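PDB 6SUD: reducing-end xylose-releasing exo-oligoxylanase Rex8A from Paenibacillus barcinonensis, which hydrolyses xylooligosaccharides, linear or branched, from their reducing ends, releasing xylose in the breakdown of xylan. Local coordinates for residues L91-Y96 and A149-Q154; D108-H113 and R158-A163. The protein carries 1 engineered substitution. All blocks are in the same frame, centred on the assembly; numbering follows the deposited sequence.

Contacts 1 and 2, their centres 12 Å apart, both use helix 153-170: residues 149-154 lead into its first turn, residues 158-163 form a turn further along. Their segments alternate along the chain; helix 85-99 packs on the loop leading into helix 153-170, and residues 108-110, from the loop after helix 85-99, pack on the helix itself. The contacts join through Phe110, whose CZ lies 3.6 Å from CZ3 of Trp92, while CD1 of Ile160 approaches CH2 of that indole at 4.2 Å. Contact 1 is remote from the xylose sites. Contact 2 runs toward them: Trp112 touches a bound xylose, and the side chain of Phe110 is about 10 Å from that of Glu70, the inferred proton donor.

Contact 1 of 2, residues L91-Y96 and A149-Q154; sequences LWNYAY and APYDYQ. With EDO (1,2-ethanediol), chain I.
Trp92 leaves helix 85-99 with CG anti to the backbone N (chi1 174°), pointing its indole at the loop ahead of helix 153-170. From CB the chain turns at CG into the five-membered ring, where CD1 lies 4.2 Å from CD1 of Tyr151. On the edge of that ring, NE1 donates to Pro150 O at 2.9 Å; the N-H...O angle is 159° and the acceptor sits in the indole plane, but the donor stands 43° out of the carbonyl plane. The side chain also touches Met76 and Leu137. One turn on, Tyr96 receives Pro150 CB over the centre of its ring, 3.5 Å from the centroid, a CH-pi contact almost on the ring normal. The cis peptide before Pro150 belongs to the same bend. Pro150 CG lies over one face of the adjoining Tyr151 ring, toward its rim, so the proline meets both tyrosines. The Tyr151 hydroxyl ends 3.3 Å from Asn93 CG; the Asn93 amide nitrogen donates to Asp55 O, and its approach to that hydroxyl is too poorly angled for a hydrogen bond. Gripping a proline by carbonyl and ring, this contact joins helix 85-99 to the loop leading into helix 153-170 in the (alpha/alpha)6-barrel of glycoside hydrolase family 8.

Contact 2 of 2, residues D108-H113 and R158-A163; sequences DYFAWH and RKILHA
Residues 108-110 run from a positive-phi backbone at Asp108 (phi 83°) into an extended course beside helix 153-170, with the Asp108 and Ile160 CA atoms 5.9 Å apart. Here a loop of the family 8 (alpha/alpha)6-barrel, on its way to strand 113-114, packs on one of the barrel's helices. Asp108 lies across the extended Lys159 chain at about a right angle: OD1 meets Lys159 CE at 3.2 Å, and NZ, at 4.0 Å from OD1, makes only a long salt bridge. The other carboxylate oxygen is tied to the helix backbone through a water that donates to OD2 and to Lys159 O. Below the carboxylate, Asp108 CB rests on Ala163 CB at 3.8 Å. An alanine in place of Asp108 removes the carboxylate, and with it the long lysine pairing and the water bridge, which would probably loosen the loop from the helix. Tyr109 begins pointing away, yet its ring folds back so that CE1 lies 3.9 Å from Ala163 CB, and its hydroxyl is hydrogen-bonded to Asp174 O. Phe110, whose backbone N is bound by Glu130, turns the edge of its ring to the helix, where CE1 meets the terminal CD1 methyl of Ile160 at 3.5 Å.

Contact 1 of 2, residues L91-Y96 and A149-Q154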
loop_
_atom_site.group_PDB
_atom_site.type_symbol
_atom_site.label_atom_id
_atom_site.label_comp_id
_atom_site.label_asym_id
_atom_site.label_seq_id
_atom_site.Cartn_x
_atom_site.Cartn_y
_atom_site.Cartn_z
ATOM N N LEU A 91 3.145 8.984 14.563
ATOM C CA LEU A 91 3.723 7.872 13.756
ATOM C C LEU A 91 4.994 8.351 13.046
ATOM O O LEU A 91 6.011 7.657 13.115
ATOM C CB LEU A 91 2.699 7.384 12.725
ATOM C CG LEU A 91 1.532 6.597 13.318
ATOM C CD1 LEU A 91 0.409 6.422 12.316
ATOM C CD2 LEU A 91 2.007 5.261 13.847
ATOM N N TRP A 92 4.932 9.509 12.399
ATOM C CA TRP A 92 6.098 10.051 11.651
ATOM C C TRP A 92 7.277 10.250 12.611
ATOM O O TRP A 92 8.429 9.889 12.250
ATOM C CB TRP A 92 5.751 11.330 10.891
ATOM C CG TRP A 92 6.945 11.961 10.240
ATOM C CD1 TRP A 92 7.389 13.240 10.410
ATOM C CD2 TRP A 92 7.895 11.323 9.367
ATOM N NE1 TRP A 92 8.524 13.453 9.676
ATOM C CE2 TRP A 92 8.870 12.294 9.036
ATOM C CE3 TRP A 92 8.025 10.030 8.835
ATOM C CZ2 TRP A 92 9.944 12.020 8.188
ATOM C CZ3 TRP A 92 9.085 9.756 8.002
ATOM C CH2 TRP A 92 10.031 10.740 7.686
ATOM N N ASN A 93 7.017 10.808 13.789
ATOM C CA ASN A 93 8.076 11.103 14.783
ATOM C C ASN A 93 8.755 9.794 15.187
ATOM O O ASN A 93 10.004 9.773 15.242
ATOM C CB ASN A 93 7.536 11.888 15.977
ATOM C CG ASN A 93 8.646 12.524 16.781
ATOM O OD1 ASN A 93 9.758 12.733 16.277
ATOM N ND2 ASN A 93 8.350 12.846 18.025
ATOM N N TYR A 94 7.968 8.740 15.455
ATOM C CA TYR A 94 8.492 7.381 15.744
ATOM C C TYR A 94 9.406 6.915 14.590
ATOM O O TYR A 94 10.553 6.536 14.877
ATOM C CB TYR A 94 7.341 6.416 16.046
ATOM C CG TYR A 94 7.768 5.032 16.457
ATOM C CD1 TYR A 94 8.239 4.114 15.530
ATOM C CD2 TYR A 94 7.700 4.631 17.782
ATOM C CE1 TYR A 94 8.630 2.839 15.914
ATOM C CE2 TYR A 94 8.072 3.357 18.180
ATOM C CZ TYR A 94 8.539 2.456 17.242
ATOM O OH TYR A 94 8.915 1.208 17.652
ATOM N N ALA A 95 8.930 6.929 13.339
ATOM C CA ALA A 95 9.695 6.480 12.148
ATOM C C ALA A 95 10.985 7.308 12.034
ATOM O O ALA A 95 12.064 6.733 11.826
ATOM C CB ALA A 95 8.865 6.602 10.883
ATOM N N TYR A 96 10.856 8.629 12.157
ATOM C CA TYR A 96 11.976 9.599 12.022
ATOM C C TYR A 96 13.033 9.303 13.098
ATOM O O TYR A 96 14.244 9.217 12.784
ATOM C CB TYR A 96 11.453 11.034 12.119
ATOM C CG TYR A 96 12.534 12.068 12.286
ATOM C CD1 TYR A 96 13.308 12.469 11.208
ATOM C CD2 TYR A 96 12.801 12.627 13.527
ATOM C CE1 TYR A 96 14.312 13.411 11.358
ATOM C CE2 TYR A 96 13.796 13.579 13.688
ATOM C CZ TYR A 96 14.549 13.976 12.599
ATOM O OH TYR A 96 15.544 14.901 12.751
ATOM N N ALA A 149 11.345 21.141 11.382
ATOM C CA ALA A 149 11.845 19.748 11.297
ATOM C C ALA A 149 11.548 19.056 12.627
ATOM O O ALA A 149 11.703 19.681 13.677
ATOM C CB ALA A 149 13.320 19.752 10.960
ATOM N N PRO A 150 11.089 17.780 12.672
ATOM C CA PRO A 150 10.962 16.906 11.503
ATOM C C PRO A 150 9.626 16.995 10.746
ATOM O O PRO A 150 9.395 16.201 9.839
ATOM C CB PRO A 150 11.098 15.515 12.142
ATOM C CG PRO A 150 10.481 15.662 13.521
ATOM C CD PRO A 150 10.626 17.118 13.906
ATOM N N TYR A 151 8.770 17.963 11.083
ATOM C CA TYR A 151 7.411 18.056 10.481
ATOM C C TYR A 151 7.428 18.993 9.270
ATOM O O TYR A 151 6.349 19.466 8.886
ATOM C CB TYR A 151 6.395 18.429 11.568
ATOM C CG TYR A 151 6.481 17.555 12.797
ATOM C CD1 TYR A 151 5.865 16.317 12.860
ATOM C CD2 TYR A 151 7.203 17.958 13.910
ATOM C CE1 TYR A 151 5.977 15.512 13.983
ATOM C CE2 TYR A 151 7.304 17.179 15.050
ATOM C CZ TYR A 151 6.688 15.943 15.089
ATOM O OH TYR A 151 6.790 15.148 16.206
ATOM N N ASP A 152 8.613 19.233 8.686
ATOM C CA ASP A 152 8.780 19.882 7.360
ATOM C C ASP A 152 8.507 18.818 6.286
ATOM O O ASP A 152 9.451 18.395 5.603
ATOM C CB ASP A 152 10.164 20.530 7.215
ATOM C CG ASP A 152 11.349 19.620 7.486
ATOM O OD1 ASP A 152 11.253 18.803 8.390
ATOM O OD2 ASP A 152 12.381 19.759 6.785
ATOM N N TYR A 153 7.235 18.430 6.139
ATOM C CA TYR A 153 6.787 17.202 5.430
ATOM C C TYR A 153 7.302 17.144 3.986
ATOM O O TYR A 153 7.821 16.076 3.583
ATOM C CB TYR A 153 5.261 17.121 5.413
ATOM C CG TYR A 153 4.611 17.251 6.760
ATOM C CD1 TYR A 153 4.823 16.314 7.757
ATOM C CD2 TYR A 153 3.747 18.298 7.028
ATOM C CE1 TYR A 153 4.201 16.417 8.990
ATOM C CE2 TYR A 153 3.117 18.416 8.257
ATOM C CZ TYR A 153 3.345 17.474 9.241
ATOM O OH TYR A 153 2.722 17.580 10.456
ATOM N N GLN A 154 7.165 18.234 3.217
ATOM C CA GLN A 154 7.547 18.233 1.775
ATOM C C GLN A 154 9.041 17.928 1.653
ATOM O O GLN A 154 9.394 17.058 0.838
ATOM C CB GLN A 154 7.226 19.555 1.074
ATOM C CG GLN A 154 7.396 19.488 -0.436
ATOM C CD GLN A 154 7.277 20.849 -1.083
ATOM O OE1 GLN A 154 6.258 21.187 -1.677
ATOM N NE2 GLN A 154 8.318 21.653 -0.958
HETATM C C1 EDO I . 6.975 21.429 15.396
HETATM O O1 EDO I . 7.133 20.732 16.627
HETATM C C2 EDO I . 7.734 20.684 14.373
HETATM O O2 EDO I . 9.014 20.238 14.816
#

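Contact 2 of 2, residues D108-H113 and R158-A163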
loop_
_atom_site.group_PDB
_atom_site.type_symbol
_atom_site.label_atom_id
_atom_site.label_comp_id
_atom_site.label_asym_id
_atom_site.label_seq_id
_atom_site.Cartn_x
_atom_site.Cartn_y
_atom_site.Cartn_z
ATOM N N ASP A 108 18.995 7.688 5.023
ATOM C CA ASP A 108 17.700 8.331 4.659
ATOM C C ASP A 108 16.633 7.265 4.375
ATOM O O ASP A 108 15.453 7.631 4.344
ATOM C CB ASP A 108 17.842 9.308 3.487
ATOM C CG ASP A 108 18.834 10.436 3.733
ATOM O OD1 ASP A 108 19.106 10.728 4.913
ATOM O OD2 ASP A 108 19.318 11.020 2.738
ATOM N N TYR A 109 17.022 6.001 4.167
ATOM C CA TYR A 109 16.084 4.842 4.187
ATOM C C TYR A 109 15.669 4.538 5.632
ATOM O O TYR A 109 16.282 5.058 6.594
ATOM C CB TYR A 109 16.710 3.589 3.568
ATOM C CG TYR A 109 17.055 3.632 2.098
ATOM C CD1 TYR A 109 16.472 4.529 1.217
ATOM C CD2 TYR A 109 17.928 2.695 1.574
ATOM C CE1 TYR A 109 16.771 4.506 -0.136
ATOM C CE2 TYR A 109 18.248 2.664 0.229
ATOM C CZ TYR A 109 17.656 3.566 -0.634
ATOM O OH TYR A 109 17.961 3.529 -1.967
ATOM N N PHE A 110 14.645 3.694 5.782
ATOM C CA PHE A 110 14.078 3.257 7.086
ATOM C C PHE A 110 14.371 1.771 7.271
ATOM O O PHE A 110 14.193 1.008 6.307
ATOM C CB PHE A 110 12.573 3.515 7.133
ATOM C CG PHE A 110 12.215 4.966 6.945
ATOM C CD1 PHE A 110 12.188 5.530 5.680
ATOM C CD2 PHE A 110 11.964 5.774 8.044
ATOM C CE1 PHE A 110 11.885 6.875 5.509
ATOM C CE2 PHE A 110 11.653 7.114 7.875
ATOM C CZ PHE A 110 11.610 7.657 6.605
ATOM N N ALA A 111 14.873 1.399 8.441
ATOM C CA ALA A 111 15.067 -0.012 8.848
ATOM C C ALA A 111 13.696 -0.693 8.773
ATOM O O ALA A 111 12.718 -0.081 9.222
ATOM C CB ALA A 111 15.665 -0.066 10.235
ATOM N N TRP A 112 13.587 -1.841 8.112
ATOM C CA TRP A 112 12.249 -2.337 7.699
ATOM C C TRP A 112 11.450 -2.750 8.942
ATOM O O TRP A 112 10.221 -2.747 8.871
ATOM C CB TRP A 112 12.323 -3.456 6.658
ATOM C CG TRP A 112 12.715 -4.819 7.142
ATOM C CD1 TRP A 112 13.980 -5.321 7.215
ATOM C CD2 TRP A 112 11.841 -5.900 7.530
ATOM N NE1 TRP A 112 13.959 -6.619 7.640
ATOM C CE2 TRP A 112 12.660 -7.001 7.849
ATOM C CE3 TRP A 112 10.456 -6.031 7.668
ATOM C CZ2 TRP A 112 12.143 -8.222 8.285
ATOM C CZ3 TRP A 112 9.942 -7.234 8.096
ATOM C CH2 TRP A 112 10.777 -8.315 8.383
ATOM N N HIS A 113 12.102 -3.098 10.048
ATOM C CA HIS A 113 11.350 -3.472 11.271
ATOM C C HIS A 113 12.181 -3.200 12.519
ATOM O O HIS A 113 13.411 -3.197 12.438
ATOM C CB HIS A 113 10.795 -4.905 11.162
ATOM C CG HIS A 113 11.761 -6.006 11.446
ATOM N ND1 HIS A 113 11.385 -7.165 12.106
ATOM C CD2 HIS A 113 13.063 -6.165 11.132
ATOM C CE1 HIS A 113 12.429 -7.962 12.222
ATOM N NE2 HIS A 113 13.459 -7.387 11.603
ATOM N N ARG A 158 10.918 14.589 -0.079
ATOM C CA ARG A 158 11.898 14.798 -1.182
ATOM C C ARG A 158 13.228 14.142 -0.828
ATOM O O ARG A 158 13.871 13.592 -1.733
ATOM C CB ARG A 158 12.085 16.288 -1.465
ATOM C CG ARG A 158 10.934 16.861 -2.272
ATOM C CD ARG A 158 10.950 18.369 -2.371
ATOM N NE ARG A 158 9.986 18.824 -3.361
ATOM C CZ ARG A 158 9.764 20.094 -3.669
ATOM N NH1 ARG A 158 10.445 21.052 -3.052
ATOM N NH2 ARG A 158 8.862 20.399 -4.586
ATOM N N LYS A 159 13.604 14.213 0.444
ATOM C CA LYS A 159 14.805 13.546 1.007
ATOM C C LYS A 159 14.715 12.023 0.830
ATOM O O LYS A 159 15.713 11.413 0.414
ATOM C CB LYS A 159 14.908 13.907 2.485
ATOM C CG LYS A 159 16.078 13.316 3.240
ATOM C CD LYS A 159 16.092 13.801 4.673
ATOM C CE LYS A 159 17.014 12.997 5.554
ATOM N NZ LYS A 159 17.295 13.723 6.810
ATOM N N ILE A 160 13.574 11.420 1.177
ATOM C CA ILE A 160 13.363 9.952 1.001
ATOM C C ILE A 160 13.520 9.613 -0.488
ATOM O O ILE A 160 14.314 8.702 -0.817
ATOM C CB ILE A 160 11.994 9.512 1.560
ATOM C CG1 ILE A 160 11.887 9.809 3.055
ATOM C CG2 ILE A 160 11.745 8.040 1.242
ATOM C CD1 ILE A 160 10.533 9.484 3.668
ATOM N N LEU A 161 12.806 10.315 -1.371
ATOM C CA LEU A 161 12.754 9.961 -2.815
ATOM C C LEU A 161 14.104 10.286 -3.475
ATOM O O LEU A 161 14.462 9.589 -4.438
ATOM C CB LEU A 161 11.605 10.702 -3.503
ATOM C CG LEU A 161 10.193 10.258 -3.121
ATOM C CD1 LEU A 161 9.173 10.915 -4.036
ATOM C CD2 LEU A 161 10.051 8.743 -3.176
ATOM N N HIS A 162 14.837 11.284 -2.980
ATOM C CA HIS A 162 16.237 11.536 -3.431
ATOM C C HIS A 162 17.090 10.279 -3.204
ATOM O O HIS A 162 17.746 9.822 -4.165
ATOM C CB HIS A 162 16.876 12.732 -2.726
ATOM C CG HIS A 162 18.304 12.883 -3.122
ATOM N ND1 HIS A 162 18.659 13.373 -4.353
ATOM C CD2 HIS A 162 19.456 12.554 -2.492
ATOM C CE1 HIS A 162 19.971 13.367 -4.464
ATOM N NE2 HIS A 162 20.485 12.861 -3.339
ATOM N N ALA A 163 17.092 9.740 -1.979
ATOM C CA ALA A 163 17.874 8.536 -1.621
ATOM C C ALA A 163 17.384 7.356 -2.475
ATOM O O ALA A 163 18.219 6.608 -3.003
ATOM C CB ALA A 163 17.785 8.272 -0.144
HETATM O O HOH W 1 18.282 12.046 0.620
#